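Local coordinates for solute Binding Protein, BlMnBP1 in complex with mannotrisoe (Bifidobacterium animalis subsp. lactis, PDB 6I5V) that binds beta-1,4-linked manno-oligosaccharides such as mannotriose and probably delivers them to an ABC transporter for uptake of beta-mannan fragments, at residues Asn28-Asn33 with Val60-Asn65; Leu173-Val178 with Ser244-Glu249; Lys228-Ala233 with Gln395-Asp400; Ser250-Met255 with Val270-Gln275. All coordinates share one frame; numbering follows the deposited sequence.

Contacts 1, 2 and 4 all touch the same mannose, from two lobes: contact 1 lies at the end of the sheet with strands 21-27 and 56-62, contacts 2 and 4 in the lobe of the four-stranded sheet. These last two share helix 248-256, which supplies Trp248 in one and Lys252 in the other. Contact 3 stays away from the sugar and meets contact 2 through Phe177, which packs on Val398 and Val399. Contacts 3 and 4 are buried helix pairs, whereas contacts 1 and 2 are partly buried and built largely from loops. Chemistry follows place: contact 3 is apolar, contact 4 joins methionine packing to side chains that bond the sugar, and contacts 1 and 2 rely on hydroxyl, amide and water bonds.

Contact 1 of 4, residues Asn28-Asn33 with Val60-Asn65; sequences NRTDMN and VQTDSN. With BMA (beta-D-mannopyranose), chain B; BMA (beta-D-mannopyranose), chain C.
Asn33 and Thr30 pack on Thr62 at the sugar-binding edge of one lobe of a periplasmic-binding-protein fold, where the loop after strand 21-27 folds over the end of its parallel neighbour, strand 56-62. Along Asn33, CB lies 3.4 Å from Thr62 OG1, CG rests beside Val60 CG1, OD1 turns to that same methyl, and ND2 donates to Thr62 OG1 at 3.0 Å. The bond is bent, with an N-H...O angle of 136°, and the hydroxyl stands 30° out of the amide plane. Thr62 sends its other branch, CG2, against the backbone oxygen of Arg29, while Thr30 CG2 reaches Ser64 N at 3.5 Å. With OG1 between the backbone N and carbonyl carbon (chi1 54°), Thr30 turns its hydroxyl to C1 of the chain B mannose. Beside it, Arg29 grips Asp31 side-on through NE and NH1, one nitrogen to each carboxylate oxygen, and Met32 SD covers one face of the guanidinium; Glu337 takes Arg29 NH2. A water links Asn28 O with Asp63 O and O6 of the chain B mannose. Asn28 ND2 donates to the next mannose, chain C, at O6 (2.8 Å) and O2 (3.1 Å).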
# COMPACT_ATOMS: atom_id res chain seq x y z
N ASN A 28 2.71 -3.51 -11.45
CA ASN A 28 2.13 -2.17 -11.50
C ASN A 28 3.13 -1.08 -11.87
O ASN A 28 2.71 0.06 -12.12
CB ASN A 28 1.49 -1.81 -10.14
CG ASN A 28 2.52 -1.82 -8.98
OD1 ASN A 28 3.39 -2.67 -8.96
ND2 ASN A 28 2.43 -0.85 -8.05
N ARG A 29 4.43 -1.38 -11.89
CA ARG A 29 5.43 -0.35 -12.06
C ARG A 29 5.66 -0.05 -13.55
O ARG A 29 6.70 -0.35 -14.13
CB ARG A 29 6.72 -0.74 -11.35
CG ARG A 29 6.54 -1.03 -9.85
CD ARG A 29 6.10 0.21 -9.07
NE ARG A 29 6.94 1.38 -9.41
CZ ARG A 29 8.00 1.77 -8.70
NH1 ARG A 29 8.71 2.81 -9.10
NH2 ARG A 29 8.35 1.13 -7.60
N THR A 30 4.67 0.62 -14.15
CA THR A 30 4.81 1.14 -15.50
C THR A 30 6.02 2.06 -15.65
O THR A 30 6.65 2.10 -16.71
CB THR A 30 3.53 1.90 -15.90
OG1 THR A 30 3.26 2.90 -14.90
CG2 THR A 30 2.30 0.95 -16.04
N ASP A 31 6.32 2.85 -14.61
CA ASP A 31 7.45 3.77 -14.70
C ASP A 31 8.76 3.01 -14.90
O ASP A 31 9.59 3.40 -15.73
CB ASP A 31 7.52 4.68 -13.47
CG ASP A 31 7.59 3.94 -12.12
OD1 ASP A 31 7.23 2.74 -12.02
OD2 ASP A 31 7.96 4.60 -11.11
N MET A 32 8.92 1.89 -14.20
CA MET A 32 10.13 1.10 -14.28
C MET A 32 10.26 0.36 -15.62
O MET A 32 11.35 -0.13 -15.96
CB MET A 32 10.13 0.11 -13.12
CG MET A 32 10.22 0.76 -11.75
SD MET A 32 10.45 -0.37 -10.36
CE MET A 32 11.57 -1.61 -11.04
N ASN A 33 9.18 0.27 -16.39
CA ASN A 33 9.20 -0.44 -17.66
C ASN A 33 9.58 0.47 -18.81
O ASN A 33 9.26 0.16 -19.97
CB ASN A 33 7.85 -1.09 -17.91
CG ASN A 33 7.98 -2.37 -18.69
OD1 ASN A 33 9.05 -2.97 -18.74
ND2 ASN A 33 6.90 -2.78 -19.33
N VAL A 60 8.52 -8.65 -18.86
CA VAL A 60 7.86 -7.78 -17.86
C VAL A 60 6.67 -7.13 -18.54
O VAL A 60 6.85 -6.53 -19.58
CB VAL A 60 8.82 -6.71 -17.33
CG1 VAL A 60 8.11 -5.39 -17.09
CG2 VAL A 60 9.55 -7.17 -16.08
N GLN A 61 5.47 -7.30 -18.01
CA GLN A 61 4.29 -6.62 -18.51
C GLN A 61 3.72 -5.72 -17.43
O GLN A 61 3.54 -6.15 -16.29
CB GLN A 61 3.21 -7.60 -18.95
CG GLN A 61 3.74 -8.85 -19.63
CD GLN A 61 2.65 -9.64 -20.32
OE1 GLN A 61 1.56 -9.81 -19.79
NE2 GLN A 61 2.95 -10.11 -21.52
N THR A 62 3.41 -4.49 -17.80
CA THR A 62 2.93 -3.50 -16.87
C THR A 62 1.71 -2.81 -17.45
O THR A 62 1.59 -2.59 -18.66
CB THR A 62 4.01 -2.47 -16.52
OG1 THR A 62 4.56 -1.91 -17.72
CG2 THR A 62 5.10 -3.11 -15.71
N ASP A 63 0.81 -2.45 -16.54
CA ASP A 63 -0.48 -1.87 -16.85
C ASP A 63 -0.74 -0.74 -15.86
O ASP A 63 -0.58 -0.91 -14.64
CB ASP A 63 -1.56 -2.95 -16.77
CG ASP A 63 -2.84 -2.56 -17.50
OD1 ASP A 63 -3.37 -1.44 -17.28
OD2 ASP A 63 -3.31 -3.40 -18.30
N SER A 64 -1.10 0.42 -16.40
CA SER A 64 -1.38 1.57 -15.57
C SER A 64 -2.58 1.32 -14.67
O SER A 64 -2.59 1.74 -13.51
CB SER A 64 -1.61 2.78 -16.46
OG SER A 64 -1.49 3.96 -15.67
N ASN A 65 -3.56 0.58 -15.15
CA ASN A 65 -4.78 0.32 -14.39
C ASN A 65 -4.68 -1.01 -13.65
O ASN A 65 -5.53 -1.90 -13.79
CB ASN A 65 -5.96 0.36 -15.35
CG ASN A 65 -7.21 0.92 -14.72
OD1 ASN A 65 -8.18 0.18 -14.48
ND2 ASN A 65 -7.24 2.25 -14.50
C1 BMA B . 3.82 4.43 -11.80
C2 BMA B . 4.40 4.41 -10.39
C3 BMA B . 3.69 3.35 -9.54
C4 BMA B . 2.19 3.56 -9.55
C5 BMA B . 1.69 3.60 -11.00
C6 BMA B . 0.20 3.87 -11.06
O1 BMA B . 4.42 5.53 -12.51
O2 BMA B . 4.13 5.63 -9.74
O3 BMA B . 4.17 3.38 -8.21
O4 BMA B . 1.51 2.52 -8.93
O5 BMA B . 2.41 4.64 -11.74
O6 BMA B . -0.23 3.85 -12.37
C1 BMA C . 1.31 2.55 -7.52
C2 BMA C . -0.10 1.92 -7.25
C3 BMA C . -0.30 1.69 -5.74
C4 BMA C . 0.93 0.92 -5.12
C5 BMA C . 2.24 1.64 -5.47
C6 BMA C . 3.48 0.86 -4.94
O2 BMA C . -0.24 0.64 -7.88
O3 BMA C . -1.57 1.01 -5.46
O4 BMA C . 0.86 0.91 -3.71
O5 BMA C . 2.36 1.85 -6.92
O6 BMA C . 3.54 -0.45 -5.52
O HOH W 1 0.20 0.91 -12.37

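Contact 2 of 4, residues Leu173-Val178 with Ser244-Glu249; sequences LYTNFV and STTDWE. With BMA (beta-D-mannopyranose), chain B.
The backbones of 174-178 and 244-248 run at 106° to each other and come nearest at Asn176 and Thr246, whose CA atoms are 5.3 Å apart. Thr246 is the side chain at the centre: its OG1, between the backbone N and the carbonyl carbon (chi1 62°), accepts an almost straight bond from Val178 N at 2.9 Å, and the two methyls of Val178 lie alongside the threonine. From the other side Tyr174 slides past Thr246 and takes the N-H of Asp247 on its hydroxyl, 2.8 Å from OH to N, while a water ties the same OH to Asp247 O. A phenylalanine in place of Tyr174 would probably leave Asp247 N without its acceptor and that water without one of its anchors. A second water joins Asn176 OD1 to Thr246 OG1. The Asn176 amide meets the edge of the Trp248 indole, ND2 3.4 Å from CE3, with the two planes 73° apart; Trp181 adds an edge-to-face ring contact. Asp247 N-caps helix 248-256 through Ser250 N. At the far edge of the indole, Trp248 NE1 donates to O2 of the chain B mannose at 2.9 Å, and the loop contact ends in the sugar-binding cleft of this solute-binding protein.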
# COMPACT_ATOMS: atom_id res chain seq x y z
N LEU A 173 -2.54 20.03 0.09
CA LEU A 173 -2.71 18.58 0.01
C LEU A 173 -3.34 18.21 -1.33
O LEU A 173 -4.47 18.62 -1.62
CB LEU A 173 -3.55 18.06 1.18
CG LEU A 173 -3.76 16.54 1.25
CD1 LEU A 173 -3.86 16.09 2.68
CD2 LEU A 173 -5.05 16.13 0.49
N TYR A 174 -2.62 17.44 -2.14
CA TYR A 174 -3.06 17.06 -3.50
C TYR A 174 -3.70 15.68 -3.43
O TYR A 174 -3.06 14.74 -2.99
CB TYR A 174 -1.85 17.06 -4.46
CG TYR A 174 -2.16 16.99 -5.96
CD1 TYR A 174 -2.58 18.12 -6.66
CD2 TYR A 174 -1.99 15.82 -6.66
CE1 TYR A 174 -2.86 18.06 -8.02
CE2 TYR A 174 -2.26 15.75 -8.01
CZ TYR A 174 -2.70 16.87 -8.69
OH TYR A 174 -2.94 16.77 -10.01
N THR A 175 -4.98 15.56 -3.84
CA THR A 175 -5.72 14.34 -3.53
C THR A 175 -5.32 13.16 -4.43
O THR A 175 -5.49 12.00 -4.04
CB THR A 175 -7.23 14.52 -3.67
OG1 THR A 175 -7.54 14.78 -5.06
CG2 THR A 175 -7.76 15.64 -2.75
N ASN A 176 -4.84 13.46 -5.65
CA ASN A 176 -4.74 12.50 -6.76
C ASN A 176 -6.06 11.76 -6.97
O ASN A 176 -6.09 10.56 -7.24
CB ASN A 176 -3.56 11.54 -6.55
CG ASN A 176 -2.28 12.06 -7.16
OD1 ASN A 176 -2.22 12.35 -8.36
ND2 ASN A 176 -1.29 12.28 -6.34
N PHE A 177 -7.17 12.50 -6.83
CA PHE A 177 -8.52 11.98 -6.96
C PHE A 177 -8.71 11.00 -8.14
O PHE A 177 -9.34 9.95 -7.94
CB PHE A 177 -9.49 13.15 -7.07
CG PHE A 177 -10.91 12.74 -7.38
CD1 PHE A 177 -11.32 12.53 -8.69
CD2 PHE A 177 -11.84 12.59 -6.35
CE1 PHE A 177 -12.65 12.16 -8.96
CE2 PHE A 177 -13.14 12.22 -6.62
CZ PHE A 177 -13.55 12.01 -7.91
N VAL A 178 -8.17 11.28 -9.34
CA VAL A 178 -8.48 10.42 -10.49
C VAL A 178 -7.83 9.04 -10.37
O VAL A 178 -8.30 8.08 -11.00
CB VAL A 178 -8.12 11.01 -11.88
CG1 VAL A 178 -8.60 12.45 -12.04
CG2 VAL A 178 -6.67 10.92 -12.18
N SER A 244 -11.35 16.71 -10.44
CA SER A 244 -11.63 15.84 -11.58
C SER A 244 -10.47 15.71 -12.57
O SER A 244 -10.49 14.78 -13.40
CB SER A 244 -12.87 16.35 -12.33
OG SER A 244 -12.61 17.58 -13.03
N THR A 245 -9.45 16.57 -12.50
CA THR A 245 -8.34 16.52 -13.46
C THR A 245 -6.98 16.36 -12.78
O THR A 245 -5.95 16.71 -13.36
CB THR A 245 -8.35 17.75 -14.37
OG1 THR A 245 -8.06 18.92 -13.61
CG2 THR A 245 -9.73 17.90 -15.15
N THR A 246 -6.92 15.72 -11.61
CA THR A 246 -5.61 15.49 -11.02
C THR A 246 -4.80 14.61 -11.95
O THR A 246 -5.36 13.83 -12.74
CB THR A 246 -5.72 14.85 -9.62
OG1 THR A 246 -6.35 13.56 -9.70
CG2 THR A 246 -6.56 15.76 -8.68
N ASP A 247 -3.47 14.74 -11.89
CA ASP A 247 -2.61 13.91 -12.72
C ASP A 247 -1.44 13.37 -11.90
O ASP A 247 -0.57 14.12 -11.46
CB ASP A 247 -2.07 14.65 -13.95
CG ASP A 247 -1.30 13.73 -14.86
OD1 ASP A 247 -1.93 12.75 -15.36
OD2 ASP A 247 -0.08 13.92 -15.03
N TRP A 248 -1.38 12.05 -11.80
CA TRP A 248 -0.42 11.44 -10.90
C TRP A 248 1.02 11.61 -11.38
O TRP A 248 1.92 11.86 -10.57
CB TRP A 248 -0.78 9.97 -10.72
CG TRP A 248 0.32 9.09 -10.22
CD1 TRP A 248 0.94 8.06 -10.87
CD2 TRP A 248 0.93 9.17 -8.93
NE1 TRP A 248 1.87 7.46 -10.06
CE2 TRP A 248 1.90 8.14 -8.86
CE3 TRP A 248 0.75 10.01 -7.83
CZ2 TRP A 248 2.69 7.94 -7.74
CZ3 TRP A 248 1.54 9.80 -6.69
CH2 TRP A 248 2.50 8.77 -6.66
N GLU A 249 1.29 11.44 -12.67
CA GLU A 249 2.69 11.52 -13.10
C GLU A 249 3.23 12.93 -12.90
O GLU A 249 4.31 13.12 -12.31
CB GLU A 249 2.82 11.06 -14.55
CG GLU A 249 4.09 10.30 -14.79
CD GLU A 249 4.20 9.05 -13.91
OE1 GLU A 249 5.19 8.96 -13.19
OE2 GLU A 249 3.30 8.16 -13.95
C1 BMA B . 3.82 4.43 -11.80
C2 BMA B . 4.40 4.41 -10.39
C3 BMA B . 3.69 3.35 -9.54
C4 BMA B . 2.19 3.56 -9.55
C5 BMA B . 1.69 3.60 -11.00
C6 BMA B . 0.20 3.87 -11.06
O1 BMA B . 4.42 5.53 -12.51
O2 BMA B . 4.13 5.63 -9.74
O3 BMA B . 4.17 3.38 -8.21
O4 BMA B . 1.51 2.52 -8.93
O5 BMA B . 2.41 4.64 -11.74
O6 BMA B . -0.23 3.85 -12.37
O HOH W 2 -0.58 17.12 -11.09
O HOH W 3 -4.42 11.82 -10.04

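Contact 3 of 4, residues Lys228-Ala233 with Gln395-Asp400; sequences KTLYDA and QDIVVD. With ZN (zinc ion), chain F.
Leu230 and Tyr231 meet Ile397 and Val398 where helix 222-235 packs beside helix 392-403, a pair of helices running in roughly the same direction in the lobe of this periplasmic-binding-protein fold that carries the four-stranded sheet. Their short segments approach to 8.9 Å between axes at a crossing angle of -32°, and the interface between them is apolar. The tight part is a small cluster of methyls. Leu230 swings CG away from its backbone N (chi1 171°) and sets CD1 4.0 Å from Val398 CG2, the two side chains meeting nearly at right angles, while CD2 rests 4.1 Å from Ile397 CG2. That isoleucine methyl also touches Tyr231 CB at 4.0 Å and lies at the edge of the phenol ring, near its plane. Other side chains add to the cluster: Trp186 lies on Leu230, Phe177 on Val398, and Ile411 of helix 408-425 on both Tyr231 and Ile397.

Toward the outside the contact thins. Tyr231 is partly exposed; its OH bonds to Arg406 O and comes no nearer than 4.3 Å to Asp400 O. Lys228 and Asp232, also partly exposed, form a salt bridge one turn apart along their own helix without touching the other segment. On helix 392-403, Arg406 makes salt bridges to both Asp396 and Asp400. The carboxylate of Asp400 also holds a zinc ion, with OD1 2.1 Å from the metal.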
# COMPACT_ATOMS: atom_id res chain seq x y z
N LYS A 228 -12.19 12.38 8.21
CA LYS A 228 -12.43 13.81 8.40
C LYS A 228 -11.22 14.63 7.96
O LYS A 228 -11.38 15.75 7.46
CB LYS A 228 -12.76 14.10 9.86
CG LYS A 228 -13.15 15.56 10.18
CD LYS A 228 -13.77 15.73 11.56
CE LYS A 228 -14.39 17.13 11.75
NZ LYS A 228 -13.27 18.12 11.75
N THR A 229 -10.01 14.12 8.18
CA THR A 229 -8.84 14.86 7.71
C THR A 229 -8.98 15.15 6.22
O THR A 229 -8.74 16.27 5.76
CB THR A 229 -7.54 14.10 7.98
OG1 THR A 229 -7.33 13.94 9.38
CG2 THR A 229 -6.34 14.80 7.36
N LEU A 230 -9.35 14.14 5.43
CA LEU A 230 -9.53 14.37 4.00
C LEU A 230 -10.69 15.32 3.75
O LEU A 230 -10.58 16.27 2.98
CB LEU A 230 -9.77 13.06 3.27
CG LEU A 230 -10.19 13.20 1.80
CD1 LEU A 230 -9.15 13.80 0.94
CD2 LEU A 230 -10.49 11.81 1.27
N TYR A 231 -11.83 15.06 4.40
CA TYR A 231 -13.01 15.88 4.19
C TYR A 231 -12.68 17.35 4.45
O TYR A 231 -12.97 18.21 3.63
CB TYR A 231 -14.15 15.38 5.08
CG TYR A 231 -15.43 16.13 4.85
CD1 TYR A 231 -15.63 17.37 5.41
CD2 TYR A 231 -16.45 15.61 4.11
CE1 TYR A 231 -16.79 18.07 5.20
CE2 TYR A 231 -17.64 16.30 3.92
CZ TYR A 231 -17.79 17.54 4.47
OH TYR A 231 -18.95 18.28 4.28
N ASP A 232 -11.99 17.63 5.56
CA ASP A 232 -11.79 19.02 5.98
C ASP A 232 -10.85 19.72 5.02
O ASP A 232 -11.09 20.88 4.65
CB ASP A 232 -11.23 19.10 7.39
CG ASP A 232 -12.26 18.81 8.46
OD1 ASP A 232 -13.45 18.85 8.14
OD2 ASP A 232 -11.88 18.58 9.63
N ALA A 233 -9.78 19.01 4.62
CA ALA A 233 -8.85 19.55 3.63
C ALA A 233 -9.58 19.99 2.37
O ALA A 233 -9.39 21.11 1.88
CB ALA A 233 -7.78 18.52 3.28
N GLN A 395 -13.41 8.63 -3.09
CA GLN A 395 -13.78 9.61 -4.11
C GLN A 395 -15.10 10.28 -3.73
O GLN A 395 -15.27 11.49 -3.90
CB GLN A 395 -13.85 8.94 -5.49
CG GLN A 395 -12.50 8.64 -6.03
CD GLN A 395 -12.48 7.86 -7.36
OE1 GLN A 395 -13.52 7.44 -7.88
NE2 GLN A 395 -11.28 7.67 -7.91
N ASP A 396 -15.99 9.50 -3.11
CA ASP A 396 -17.27 10.02 -2.67
C ASP A 396 -17.08 11.13 -1.64
O ASP A 396 -17.81 12.13 -1.64
CB ASP A 396 -18.09 8.89 -2.07
CG ASP A 396 -19.58 9.09 -2.25
OD1 ASP A 396 -19.90 9.89 -3.13
OD2 ASP A 396 -20.41 8.45 -1.52
N ILE A 397 -16.08 10.97 -0.77
CA ILE A 397 -15.82 11.95 0.27
C ILE A 397 -15.42 13.27 -0.39
O ILE A 397 -15.97 14.34 -0.09
CB ILE A 397 -14.76 11.43 1.25
CG1 ILE A 397 -15.29 10.26 2.05
CG2 ILE A 397 -14.40 12.51 2.30
CD1 ILE A 397 -14.24 9.59 3.00
N VAL A 398 -14.47 13.20 -1.33
CA VAL A 398 -13.96 14.40 -1.96
C VAL A 398 -15.10 15.16 -2.63
O VAL A 398 -15.26 16.39 -2.47
CB VAL A 398 -12.84 14.02 -2.95
CG1 VAL A 398 -12.40 15.17 -3.84
CG2 VAL A 398 -11.65 13.52 -2.17
N VAL A 399 -15.95 14.42 -3.35
CA VAL A 399 -16.98 15.05 -4.17
C VAL A 399 -17.98 15.78 -3.29
O VAL A 399 -18.36 16.93 -3.57
CB VAL A 399 -17.68 13.98 -5.03
CG1 VAL A 399 -18.98 14.52 -5.61
CG2 VAL A 399 -16.74 13.57 -6.12
N ASP A 400 -18.39 15.15 -2.19
CA ASP A 400 -19.42 15.70 -1.33
C ASP A 400 -18.88 16.75 -0.38
O ASP A 400 -19.63 17.64 0.04
CB ASP A 400 -20.08 14.55 -0.56
CG ASP A 400 -20.97 13.73 -1.42
OD1 ASP A 400 -21.21 14.18 -2.57
OD2 ASP A 400 -21.42 12.65 -0.96
ZN ZN F . -22.73 12.79 -3.21
O HOH W 4 -21.62 11.60 -3.76

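Contact 4 of 4, residues Ser250-Met255 with Val270-Gln275; sequences SSKGKM and VPQMKQ. With BMA (beta-D-mannopyranose), chain B.
Lys252 and Met273 bring helices 248-256 and 269-275 together, with the short segment axes 8.0 Å apart and crossing at -70°. The apolar contact rests on the sulfur of Met273. Bent at its second torsion (chi2 -67°), this side chain lays SD 3.7 Å from Lys252 CA and close to its CB, and meets Met255 CB more loosely; Met263, Val136 and Ile283 of the sheet beneath also touch it. The backbones are close here, Lys252 CA lying 4.9 Å from Met273 CA. The polar contact lies at the sugar end, where extended Lys252 and Gln272 converge on the chain B mannose. Lys252 NZ donates to O1 and, at 2.9 Å, to O2, and gives a weak bond to Gln272 OE1; Glu249 OE1 is its salt-bridge partner. Gln272 uses both ends of its amide: OE1 accepts from mannose O2 at 2.8 Å, and NE2 donates to O3 at 3.0 Å with an N-H...O angle of 165°. A leucine in place of Gln272 would probably leave the O2 proton without its acceptor and O3 without this donor. Gripping neighbouring hydroxyls with one carboxamide is a familiar device of carbohydrate-binding proteins, used here in the mannotriose pocket.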
# COMPACT_ATOMS: atom_id res chain seq x y z
N SER A 250 2.46 13.93 -13.33
CA SER A 250 2.78 15.34 -13.10
C SER A 250 3.08 15.65 -11.64
O SER A 250 3.89 16.54 -11.32
CB SER A 250 1.59 16.21 -13.52
OG SER A 250 1.65 16.62 -14.84
N SER A 251 2.37 15.00 -10.73
CA SER A 251 2.39 15.47 -9.36
C SER A 251 3.72 15.18 -8.71
O SER A 251 4.11 15.87 -7.76
CB SER A 251 1.28 14.83 -8.55
OG SER A 251 1.54 13.46 -8.36
N LYS A 252 4.43 14.18 -9.22
CA LYS A 252 5.77 13.89 -8.72
C LYS A 252 6.68 15.09 -8.91
O LYS A 252 7.20 15.65 -7.95
CB LYS A 252 6.35 12.65 -9.41
CG LYS A 252 5.45 11.40 -9.29
CD LYS A 252 5.90 10.28 -10.23
CE LYS A 252 4.92 9.12 -10.21
NZ LYS A 252 5.55 7.87 -10.82
N GLY A 253 6.87 15.51 -10.17
CA GLY A 253 7.72 16.65 -10.42
C GLY A 253 7.23 17.87 -9.67
O GLY A 253 8.02 18.60 -9.07
N LYS A 254 5.90 18.08 -9.67
CA LYS A 254 5.32 19.24 -8.98
C LYS A 254 5.71 19.29 -7.50
O LYS A 254 6.00 20.36 -6.97
CB LYS A 254 3.79 19.23 -9.07
CG LYS A 254 3.20 19.78 -10.30
CD LYS A 254 1.69 19.92 -10.12
CE LYS A 254 0.97 20.14 -11.43
NZ LYS A 254 -0.51 20.25 -11.21
N MET A 255 5.70 18.15 -6.81
CA MET A 255 6.05 18.19 -5.39
C MET A 255 7.54 18.33 -5.20
O MET A 255 7.99 18.98 -4.25
CB MET A 255 5.60 16.92 -4.68
CG MET A 255 6.16 16.82 -3.29
SD MET A 255 5.12 15.77 -2.32
CE MET A 255 5.94 16.11 -0.85
N VAL A 270 8.26 7.96 -1.58
CA VAL A 270 9.28 8.99 -1.36
C VAL A 270 10.31 9.03 -2.48
O VAL A 270 10.47 10.08 -3.13
CB VAL A 270 9.94 8.81 0.01
CG1 VAL A 270 11.02 9.84 0.20
CG2 VAL A 270 8.84 8.95 1.09
N PRO A 271 11.04 7.94 -2.78
CA PRO A 271 12.08 8.04 -3.83
C PRO A 271 11.52 8.43 -5.18
O PRO A 271 12.21 9.06 -5.98
CB PRO A 271 12.70 6.65 -3.87
CG PRO A 271 11.62 5.73 -3.37
CD PRO A 271 10.90 6.57 -2.27
N GLN A 272 10.27 8.08 -5.45
CA GLN A 272 9.67 8.48 -6.71
C GLN A 272 9.51 10.00 -6.77
O GLN A 272 9.67 10.60 -7.84
CB GLN A 272 8.31 7.81 -6.91
CG GLN A 272 8.32 6.29 -6.98
CD GLN A 272 6.96 5.72 -7.35
OE1 GLN A 272 6.12 6.40 -7.95
NE2 GLN A 272 6.74 4.44 -7.02
N MET A 273 9.18 10.64 -5.64
CA MET A 273 9.11 12.09 -5.63
C MET A 273 10.50 12.69 -5.73
O MET A 273 10.69 13.74 -6.36
CB MET A 273 8.45 12.60 -4.35
CG MET A 273 7.06 12.03 -4.04
SD MET A 273 5.87 12.61 -5.24
CE MET A 273 4.45 11.62 -4.86
N LYS A 274 11.46 12.07 -5.04
CA LYS A 274 12.80 12.62 -4.98
C LYS A 274 13.43 12.64 -6.37
O LYS A 274 14.13 13.58 -6.74
CB LYS A 274 13.66 11.80 -4.02
CG LYS A 274 13.41 12.04 -2.57
CD LYS A 274 14.54 11.37 -1.78
CE LYS A 274 14.43 11.59 -0.25
NZ LYS A 274 14.58 13.01 0.20
N GLN A 275 13.18 11.61 -7.16
CA GLN A 275 13.81 11.52 -8.47
C GLN A 275 13.04 12.28 -9.54
O GLN A 275 13.54 12.44 -10.66
CB GLN A 275 13.96 10.06 -8.88
CG GLN A 275 12.62 9.38 -9.09
CD GLN A 275 12.70 7.86 -9.01
OE1 GLN A 275 13.72 7.29 -8.59
NE2 GLN A 275 11.61 7.20 -9.41
C1 BMA B . 3.82 4.43 -11.80
C2 BMA B . 4.40 4.41 -10.39
C3 BMA B . 3.69 3.35 -9.54
C4 BMA B . 2.19 3.56 -9.55
C5 BMA B . 1.69 3.60 -11.00
C6 BMA B . 0.20 3.87 -11.06
O1 BMA B . 4.42 5.53 -12.51
O2 BMA B . 4.13 5.63 -9.74
O3 BMA B . 4.17 3.38 -8.21
O4 BMA B . 1.51 2.52 -8.93
O5 BMA B . 2.41 4.64 -11.74
O6 BMA B . -0.23 3.85 -12.37